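Local atomic coordinates of lipoprotein (Colwellia psychrerythraea, PDB entry 3O0Y), a protein that is of unknown function but is a putative lipoprotein of the DUF885 family, whose clan of metallopeptidase-like folds hints at a peptidase ancestry. Residues 213-218 with 248-253. Sequence-based numbering, arbitrary orientation.
Sequences GSAEQH and AKVSQV
Ala215 and His218 pack against Val250 and Ser251 in a small, apolar loop-on-helix contact at the periphery of this mainly helical protein. The loop joins helix 197-210 to helix 219-228, and its residues 213-218 lie against the middle of the long helix 236-268. Ala215 makes the closest approach of the two backbones, its CA 5.3 Å from CA of Ser251. A methyl group suits so narrow a gap: Ala215 CB sits 3.9 Å from Val250 CG1 and equally near CA and CB of Ser251. Serine, scarcely larger than alanine, meets the methyl with these carbons rather than its hydroxyl.

Val250 supplies the bulk. With CG1 anti to the backbone N (chi1 169°), that methyl reaches between Ala215 and His218, ending 3.8 Å from Ala215 O and 4.0 Å from His218 CB. The carbonyl already accepts a 3.1 Å hydrogen bond from His218 N, which with Gln217 N to Ser214 O forms the 3-10 turn at 215-216. His218 meets the valine methyl mainly through CB, its ring lying obliquely to it. At the N-cap of helix 219-228, it spends ND1 on the backbone N of Phe220, which should limit ring rotation; the ring also meets those of Phe210 and Phe220.

Tyr255, a turn farther along the long helix, touches Ala215 and Val250 and hydrogen-bonds through OH to Gly213 O. Between 213-218 and 248-253 themselves, the touching atoms are nearly all carbons, so cohesion rests on van der Waals fit, while polar bonds within the loop, to Phe220 and to Tyr255 probably hold it in shape.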
# COMPACT_ATOMS: atom_id res chain seq x y z
N GLY A 213 13.43 11.03 21.85
CA GLY A 213 13.27 12.42 22.28
C GLY A 213 12.39 12.54 23.49
O GLY A 213 11.82 11.55 23.97
N SER A 214 12.27 13.74 24.03
CA SER A 214 11.44 13.88 25.23
C SER A 214 9.98 13.71 24.83
O SER A 214 9.58 14.11 23.74
CB SER A 214 11.60 15.27 25.88
OG SER A 214 11.27 16.27 24.91
N ALA A 215 9.19 13.25 25.77
CA ALA A 215 7.74 13.05 25.54
C ALA A 215 7.07 14.37 25.17
O ALA A 215 6.19 14.39 24.31
CB ALA A 215 7.10 12.47 26.77
N GLU A 216 7.51 15.47 25.80
CA GLU A 216 6.89 16.79 25.59
C GLU A 216 7.10 17.27 24.19
O GLU A 216 6.40 18.19 23.73
CB GLU A 216 7.49 17.88 26.52
CG GLU A 216 7.39 17.61 28.02
CD GLU A 216 8.10 16.31 28.54
OE1 GLU A 216 9.13 15.88 27.96
OE2 GLU A 216 7.62 15.72 29.55
N GLN A 217 8.09 16.71 23.49
CA GLN A 217 8.35 17.11 22.11
C GLN A 217 8.03 16.02 21.07
O GLN A 217 8.28 16.19 19.85
CB GLN A 217 9.77 17.63 21.96
CG GLN A 217 9.98 19.10 22.54
CD GLN A 217 9.10 20.14 21.81
OE1 GLN A 217 8.92 20.08 20.57
NE2 GLN A 217 8.50 21.06 22.59
N HIS A 218 7.29 15.02 21.52
CA HIS A 218 6.96 13.91 20.65
C HIS A 218 5.99 14.38 19.55
O HIS A 218 5.11 15.26 19.77
CB HIS A 218 6.33 12.78 21.45
CG HIS A 218 6.30 11.48 20.72
ND1 HIS A 218 5.24 11.12 19.90
CD2 HIS A 218 7.20 10.47 20.66
CE1 HIS A 218 5.52 9.94 19.35
NE2 HIS A 218 6.71 9.53 19.79
N ALA A 248 0.81 14.03 29.19
CA ALA A 248 0.71 13.03 30.25
C ALA A 248 0.52 11.61 29.70
O ALA A 248 1.19 10.67 30.14
CB ALA A 248 -0.40 13.37 31.22
N LYS A 249 -0.39 11.42 28.75
CA LYS A 249 -0.53 10.07 28.17
C LYS A 249 0.73 9.61 27.47
O LYS A 249 1.08 8.42 27.51
CB LYS A 249 -1.71 9.98 27.22
CG LYS A 249 -3.07 10.29 27.81
CD LYS A 249 -3.43 9.35 28.90
CE LYS A 249 -4.86 9.60 29.39
NZ LYS A 249 -5.17 8.76 30.56
N VAL A 250 1.37 10.50 26.75
CA VAL A 250 2.55 10.12 25.95
C VAL A 250 3.64 9.68 26.93
O VAL A 250 4.27 8.62 26.75
CB VAL A 250 3.03 11.25 25.05
CG1 VAL A 250 4.43 10.97 24.42
CG2 VAL A 250 2.01 11.56 23.91
N SER A 251 3.85 10.48 27.99
CA SER A 251 4.89 10.20 28.97
C SER A 251 4.60 9.00 29.79
O SER A 251 5.48 8.16 30.07
CB SER A 251 5.05 11.41 29.92
OG SER A 251 6.02 11.12 30.89
N GLN A 252 3.37 8.89 30.24
CA GLN A 252 3.04 7.86 31.20
C GLN A 252 2.58 6.53 30.62
O GLN A 252 2.69 5.47 31.31
CB GLN A 252 1.97 8.38 32.14
CG GLN A 252 2.44 9.61 32.94
CD GLN A 252 1.31 10.34 33.64
OE1 GLN A 252 0.24 9.77 33.88
NE2 GLN A 252 1.56 11.60 34.02
N VAL A 253 2.01 6.58 29.41
CA VAL A 253 1.42 5.39 28.82
C VAL A 253 2.19 5.00 27.53
O VAL A 253 2.71 3.88 27.45
CB VAL A 253 -0.05 5.53 28.58
CG1 VAL A 253 -0.61 4.20 28.11
CG2 VAL A 253 -0.78 5.94 29.93